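Local coordinates for gamma-glutamyl-gamma-aminobutyraldehyde dehydrogenase (Burkholderia cenocepacia, PDB 4LIH), which probably oxidises gamma-glutamyl-gamma-aminobutyraldehyde and related aldehydes to the corresponding acids with NAD(P)+, as a member of the aldehyde dehydrogenase family, at residues A[17-26]-A[107-115]; A[302-310]-A[346-354]. One frame throughout, in Å; residues are numbered along the deposited sequence.

Contact 1 of 2, residues A[17-26]-A[107-115]; sequences WQHKAASLEI and DELSLLETL
The L111 side chain lies under the N-terminal helix and overlaps W17, K20, A21 and L24. This is a helix-on-helix contact of the aldehyde dehydrogenase fold. Helix 17-23 crosses helix 107-115 almost at a right angle, with a signed crossing angle of -87° and 10.8 Å between the axes. L111 has CG anti to its backbone N (chi1 175°), which carries both methyls toward the first helix. L111 CD2 presses on the aliphatic part of K20, tightly at 3.5 Å from K20 CD. L111 CD1 lies by A21 CB, at 4.3 Å. The W17 indole and L111 lie side by side, pointing opposite ways. W17 CZ3 is 3.6 Å from D107 O, which sits at the ring edge near the ring plane. The K20 chain bends at chi3 and chi4 and crosses D107, but K20 NZ stays 4.2 Å from D107 OD2, too far for a salt bridge. Past the helix end, L24 points its CD2 between L112 and L115. L24 CD2 meets L115 CD1 tip to tip at 3.8 Å. I26 runs alongside L112, and its side chain also packs on L206 and strand 55-60. No direct hydrogen bond joins the segments. E108 OE2 forms a salt bridge with R210. The same oxygen accepts a hydrogen bond from a water that also donates to E25 O, 2.9 Å away.

Contact 2 of 2, residues A[302-310]-A[346-354]; sequences FYNMGEMCT and VSMGAIVDG
M305 is folded against the backbone of G349 and A350, where two loops of the aldehyde dehydrogenase fold meet in a buried contact. The 302-310 loop carries C309, probably the cysteine of the family's active-site signature; C309 N binds a MES molecule, probably from the crystallisation liquor. The M305 side is tight. Its chain bends at chi2 and chi3 (72° and 81°), which turns the thioether along the opposing loop. M305 SD accepts a weak hydrogen bond from G349 N at 3.3 Å, with an N-H...S angle of 144°. M305 CE lies 3.2 Å from A350 O. At the root of the same side chain, M305 CB touches I351 CD1 at 3.7 Å. M348 also bends back, bringing M348 SD to 3.8 Å from M305 CA. The side near S347 is looser. There a water bridges the loops: it accepts from N304 N and can donate to S347 O. The N304 CB points away from 346-354. Its ND2 bonds to E307 O and N176 O, its OD1 to K119. E307 centres an inverse gamma turn, and its extended chain reaches I351 and V352. E307 OE1 takes a weak hydrogen bond from V352 N at 3.4 Å, beside the I351 CG2 methyl.

How the contacts relate
Contact 1 lies nearer the surface and contact 2 deeper, their centres about 22 Å and 13 Å from the centre of the chain. All touching residues of contact 2 are buried, against four of ten in contact 1. They use different elements: two crossed helices and the chain that follows the first in contact 1, two irregular loops in contact 2. Contact 1 is mostly leucine and aromatic packing, with its polar groups at the margin. Contact 2 puts sulfur and a carboxylate against backbone amides. Each has one bridging water. The centres are 19 Å apart and the nearest atoms about 7 Å. K119, just past helix 106-117, bonds to both T114 and N304.

Contact 1 of 2, residues A[17-26]-A[107-115]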
# COMPACT_ATOMS: atom_id res chain seq x y z
N TRP A 17 37.37 -29.70 3.91
CA TRP A 17 36.02 -30.23 3.74
C TRP A 17 35.99 -31.75 3.82
O TRP A 17 35.09 -32.32 4.44
CB TRP A 17 35.38 -29.74 2.43
CG TRP A 17 35.06 -28.28 2.45
CD1 TRP A 17 35.62 -27.31 1.68
CD2 TRP A 17 34.12 -27.61 3.32
NE1 TRP A 17 35.09 -26.09 2.00
CE2 TRP A 17 34.17 -26.24 3.01
CE3 TRP A 17 33.24 -28.05 4.31
CZ2 TRP A 17 33.36 -25.28 3.65
CZ3 TRP A 17 32.43 -27.10 4.96
CH2 TRP A 17 32.50 -25.73 4.61
N GLN A 18 36.98 -32.40 3.22
CA GLN A 18 37.10 -33.86 3.30
C GLN A 18 37.26 -34.32 4.75
O GLN A 18 36.63 -35.29 5.15
CB GLN A 18 38.28 -34.36 2.46
CG GLN A 18 38.05 -34.24 0.96
CD GLN A 18 39.29 -34.56 0.15
OE1 GLN A 18 40.40 -34.13 0.47
NE2 GLN A 18 39.11 -35.32 -0.93
N HIS A 19 38.09 -33.63 5.52
CA HIS A 19 38.25 -33.96 6.93
C HIS A 19 36.98 -33.74 7.77
O HIS A 19 36.62 -34.58 8.57
CB HIS A 19 39.39 -33.16 7.55
CG HIS A 19 39.80 -33.68 8.89
ND1 HIS A 19 39.44 -33.05 10.07
CD2 HIS A 19 40.49 -34.79 9.25
CE1 HIS A 19 39.92 -33.74 11.09
NE2 HIS A 19 40.55 -34.81 10.62
N LYS A 20 36.29 -32.62 7.58
CA LYS A 20 35.00 -32.41 8.21
C LYS A 20 33.99 -33.52 7.81
O LYS A 20 33.29 -34.03 8.65
CB LYS A 20 34.48 -31.02 7.86
CG LYS A 20 33.31 -30.55 8.71
CD LYS A 20 32.72 -29.24 8.19
CE LYS A 20 33.72 -28.10 8.14
NZ LYS A 20 34.14 -27.57 9.47
N ALA A 21 33.94 -33.91 6.54
CA ALA A 21 33.03 -34.98 6.11
C ALA A 21 33.29 -36.32 6.88
O ALA A 21 32.35 -37.04 7.24
CB ALA A 21 33.11 -35.19 4.60
N ALA A 22 34.56 -36.60 7.15
CA ALA A 22 34.97 -37.80 7.89
C ALA A 22 34.55 -37.81 9.38
O ALA A 22 34.28 -38.87 9.93
CB ALA A 22 36.47 -37.98 7.78
N SER A 23 34.52 -36.65 10.02
CA SER A 23 34.13 -36.52 11.42
C SER A 23 32.63 -36.20 11.59
O SER A 23 32.09 -36.20 12.69
CB SER A 23 34.94 -35.40 12.06
OG SER A 23 34.62 -34.16 11.43
N LEU A 24 31.95 -35.90 10.50
CA LEU A 24 30.58 -35.42 10.58
C LEU A 24 29.63 -36.49 11.14
O LEU A 24 29.55 -37.57 10.61
CB LEU A 24 30.13 -34.99 9.18
CG LEU A 24 28.83 -34.20 9.09
CD1 LEU A 24 28.94 -32.88 9.82
CD2 LEU A 24 28.46 -33.99 7.63
N GLU A 25 28.92 -36.16 12.22
CA GLU A 25 27.80 -36.96 12.71
C GLU A 25 26.52 -36.52 11.99
O GLU A 25 26.13 -35.37 12.11
CB GLU A 25 27.60 -36.75 14.22
CG GLU A 25 28.84 -36.98 15.08
CD GLU A 25 29.10 -38.45 15.36
OE1 GLU A 25 28.60 -39.33 14.62
OE2 GLU A 25 29.85 -38.74 16.33
N ILE A 26 25.86 -37.40 11.25
CA ILE A 26 24.68 -37.01 10.45
C ILE A 26 23.43 -37.53 11.16
O ILE A 26 23.30 -38.73 11.39
CB ILE A 26 24.72 -37.62 9.05
CG1 ILE A 26 25.93 -37.12 8.26
CG2 ILE A 26 23.42 -37.30 8.29
CD1 ILE A 26 26.10 -37.69 6.87
N ASP A 107 28.90 -23.87 8.07
CA ASP A 107 29.82 -24.88 7.49
C ASP A 107 29.19 -26.28 7.49
O ASP A 107 29.21 -26.95 6.46
CB ASP A 107 31.18 -24.94 8.21
CG ASP A 107 32.03 -23.72 7.97
OD1 ASP A 107 31.71 -22.87 7.13
OD2 ASP A 107 33.06 -23.60 8.63
N GLU A 108 28.62 -26.69 8.62
CA GLU A 108 27.92 -27.97 8.74
C GLU A 108 26.76 -28.09 7.74
O GLU A 108 26.62 -29.11 7.05
CB GLU A 108 27.39 -28.19 10.15
CG GLU A 108 26.78 -29.55 10.38
CD GLU A 108 25.99 -29.65 11.65
OE1 GLU A 108 25.89 -28.65 12.40
OE2 GLU A 108 25.47 -30.74 11.92
N LEU A 109 25.97 -27.04 7.63
CA LEU A 109 24.78 -27.08 6.78
C LEU A 109 25.20 -27.09 5.31
O LEU A 109 24.62 -27.78 4.49
CB LEU A 109 23.87 -25.88 7.08
CG LEU A 109 23.11 -25.93 8.39
CD1 LEU A 109 22.43 -24.59 8.65
CD2 LEU A 109 22.10 -27.06 8.38
N SER A 110 26.17 -26.26 4.99
CA SER A 110 26.72 -26.25 3.64
C SER A 110 27.29 -27.63 3.26
O SER A 110 27.03 -28.13 2.15
CB SER A 110 27.78 -25.18 3.53
OG SER A 110 27.24 -23.90 3.75
N LEU A 111 28.02 -28.26 4.18
CA LEU A 111 28.63 -29.58 3.89
C LEU A 111 27.57 -30.68 3.76
O LEU A 111 27.66 -31.53 2.88
CB LEU A 111 29.72 -29.92 4.92
CG LEU A 111 30.37 -31.33 4.82
CD1 LEU A 111 31.20 -31.48 3.54
CD2 LEU A 111 31.23 -31.55 6.05
N LEU A 112 26.55 -30.67 4.61
CA LEU A 112 25.43 -31.58 4.48
C LEU A 112 24.76 -31.47 3.12
O LEU A 112 24.50 -32.50 2.49
CB LEU A 112 24.39 -31.34 5.58
CG LEU A 112 24.78 -31.74 6.97
CD1 LEU A 112 23.78 -31.15 7.95
CD2 LEU A 112 24.80 -33.27 7.07
N GLU A 113 24.51 -30.24 2.66
CA GLU A 113 23.86 -29.98 1.37
C GLU A 113 24.68 -30.48 0.19
O GLU A 113 24.11 -30.98 -0.78
CB GLU A 113 23.60 -28.46 1.17
CG GLU A 113 22.55 -28.09 0.10
CD GLU A 113 21.14 -28.19 0.64
OE1 GLU A 113 20.86 -29.09 1.44
OE2 GLU A 113 20.32 -27.33 0.35
N THR A 114 25.99 -30.26 0.26
CA THR A 114 26.95 -30.65 -0.79
C THR A 114 27.07 -32.18 -0.82
O THR A 114 27.04 -32.77 -1.89
CB THR A 114 28.34 -29.99 -0.56
OG1 THR A 114 28.29 -28.58 -0.86
CG2 THR A 114 29.43 -30.66 -1.38
N LEU A 115 27.16 -32.82 0.35
CA LEU A 115 27.16 -34.30 0.40
C LEU A 115 25.89 -34.95 -0.11
O LEU A 115 25.95 -35.94 -0.84
CB LEU A 115 27.41 -34.79 1.83
CG LEU A 115 28.78 -34.45 2.37
CD1 LEU A 115 28.82 -34.72 3.88
CD2 LEU A 115 29.87 -35.22 1.63
O HOH W 1 25.36 -33.06 10.56

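Contact 2 of 2, residues A[302-310]-A[346-354]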
# COMPACT_ATOMS: atom_id res chain seq x y z
N PHE A 302 24.30 -23.74 -16.57
CA PHE A 302 25.25 -24.68 -16.01
C PHE A 302 25.39 -24.55 -14.50
O PHE A 302 25.83 -25.52 -13.87
CB PHE A 302 26.63 -24.53 -16.71
CG PHE A 302 26.58 -24.68 -18.21
CD1 PHE A 302 25.79 -25.62 -18.81
CD2 PHE A 302 27.36 -23.88 -19.01
CE1 PHE A 302 25.74 -25.76 -20.19
CE2 PHE A 302 27.31 -24.01 -20.37
CZ PHE A 302 26.50 -24.96 -20.96
N TYR A 303 25.03 -23.41 -13.92
CA TYR A 303 24.93 -23.25 -12.47
C TYR A 303 24.01 -24.32 -11.83
O TYR A 303 22.92 -24.58 -12.30
CB TYR A 303 24.45 -21.84 -12.06
CG TYR A 303 24.44 -21.74 -10.54
CD1 TYR A 303 25.61 -21.49 -9.87
CD2 TYR A 303 23.29 -21.91 -9.80
CE1 TYR A 303 25.66 -21.42 -8.50
CE2 TYR A 303 23.34 -21.84 -8.40
CZ TYR A 303 24.56 -21.59 -7.79
OH TYR A 303 24.76 -21.50 -6.47
N ASN A 304 24.46 -24.91 -10.74
CA ASN A 304 23.75 -26.04 -10.11
C ASN A 304 23.45 -27.17 -11.07
O ASN A 304 22.42 -27.82 -11.01
CB ASN A 304 22.45 -25.55 -9.48
CG ASN A 304 22.07 -26.35 -8.29
OD1 ASN A 304 22.87 -26.54 -7.40
ND2 ASN A 304 20.85 -26.85 -8.27
N MET A 305 24.36 -27.39 -12.00
CA MET A 305 24.22 -28.47 -12.97
C MET A 305 22.98 -28.39 -13.88
O MET A 305 22.48 -29.42 -14.32
CB MET A 305 24.21 -29.82 -12.23
CG MET A 305 25.47 -30.10 -11.41
SD MET A 305 25.75 -29.15 -9.87
CE MET A 305 24.71 -30.01 -8.69
N GLY A 306 22.43 -27.21 -14.12
CA GLY A 306 21.20 -27.09 -14.96
C GLY A 306 19.95 -27.54 -14.24
O GLY A 306 18.88 -27.55 -14.82
N GLU A 307 20.12 -27.91 -12.97
CA GLU A 307 19.03 -28.43 -12.13
C GLU A 307 18.42 -27.22 -11.45
O GLU A 307 18.56 -26.97 -10.26
CB GLU A 307 19.50 -29.45 -11.08
CG GLU A 307 20.18 -30.68 -11.68
CD GLU A 307 20.92 -31.57 -10.70
OE1 GLU A 307 21.09 -32.77 -11.06
OE2 GLU A 307 21.34 -31.12 -9.61
N MET A 308 17.74 -26.47 -12.25
CA MET A 308 17.22 -25.16 -11.85
C MET A 308 15.94 -25.00 -12.64
O MET A 308 15.96 -25.06 -13.88
CB MET A 308 18.15 -24.05 -12.25
CG MET A 308 19.38 -23.85 -11.39
SD MET A 308 20.14 -22.26 -11.79
CE MET A 308 20.73 -22.55 -13.45
N CYS A 309 14.84 -24.77 -11.94
CA CYS A 309 13.58 -24.65 -12.65
C CYS A 309 13.61 -23.45 -13.63
O CYS A 309 12.96 -23.46 -14.75
CB CYS A 309 12.47 -24.50 -11.64
SG CYS A 309 12.14 -26.03 -10.71
N THR A 310 14.30 -22.40 -13.19
CA THR A 310 14.43 -21.15 -13.99
C THR A 310 15.63 -21.16 -14.94
O THR A 310 16.01 -20.10 -15.46
CB THR A 310 14.62 -19.87 -13.15
OG1 THR A 310 15.72 -20.05 -12.22
CG2 THR A 310 13.38 -19.47 -12.44
N VAL A 346 35.50 -25.79 -7.67
CA VAL A 346 34.64 -26.43 -8.69
C VAL A 346 33.30 -25.70 -8.87
O VAL A 346 32.60 -25.40 -7.90
CB VAL A 346 34.39 -27.92 -8.36
CG1 VAL A 346 33.26 -28.49 -9.19
CG2 VAL A 346 35.66 -28.73 -8.62
N SER A 347 32.94 -25.46 -10.13
CA SER A 347 31.73 -24.73 -10.48
C SER A 347 30.56 -25.61 -10.93
O SER A 347 29.43 -25.10 -10.96
CB SER A 347 31.99 -23.73 -11.59
OG SER A 347 32.84 -22.71 -11.13
N MET A 348 30.86 -26.84 -11.35
CA MET A 348 29.86 -27.87 -11.72
C MET A 348 30.08 -29.12 -10.88
O MET A 348 31.16 -29.74 -10.94
CB MET A 348 30.00 -28.27 -13.19
CG MET A 348 29.11 -29.43 -13.62
SD MET A 348 27.66 -28.93 -14.52
CE MET A 348 28.37 -28.70 -16.14
N GLY A 349 29.05 -29.52 -10.16
CA GLY A 349 29.12 -30.70 -9.30
C GLY A 349 28.47 -31.92 -9.94
O GLY A 349 28.58 -32.12 -11.11
N ALA A 350 27.82 -32.72 -9.13
CA ALA A 350 27.31 -34.03 -9.53
C ALA A 350 25.84 -33.91 -9.83
O ALA A 350 25.14 -33.13 -9.17
CB ALA A 350 27.52 -35.04 -8.42
N ILE A 351 25.38 -34.70 -10.80
CA ILE A 351 23.94 -34.93 -11.03
C ILE A 351 23.37 -35.79 -9.91
O ILE A 351 24.06 -36.67 -9.37
CB ILE A 351 23.71 -35.57 -12.40
CG1 ILE A 351 24.34 -34.68 -13.49
CG2 ILE A 351 22.22 -35.81 -12.65
CD1 ILE A 351 23.73 -33.27 -13.57
N VAL A 352 22.12 -35.57 -9.53
CA VAL A 352 21.65 -36.06 -8.23
C VAL A 352 21.69 -37.59 -8.07
O VAL A 352 22.02 -38.09 -7.00
CB VAL A 352 20.27 -35.52 -7.87
CG1 VAL A 352 19.20 -36.21 -8.67
CG2 VAL A 352 20.02 -35.67 -6.37
N ASP A 353 21.37 -38.32 -9.14
CA ASP A 353 21.46 -39.79 -9.17
C ASP A 353 21.54 -40.35 -10.59
O ASP A 353 21.50 -39.62 -11.57
CB ASP A 353 20.33 -40.46 -8.34
CG ASP A 353 18.92 -40.15 -8.85
OD1 ASP A 353 18.69 -39.81 -10.03
OD2 ASP A 353 17.97 -40.30 -8.06
N GLY A 354 21.67 -41.67 -10.70
CA GLY A 354 21.84 -42.31 -12.02
C GLY A 354 20.63 -42.12 -12.89
O GLY A 354 20.75 -41.94 -14.11
O HOH W 2 27.02 -24.82 -9.83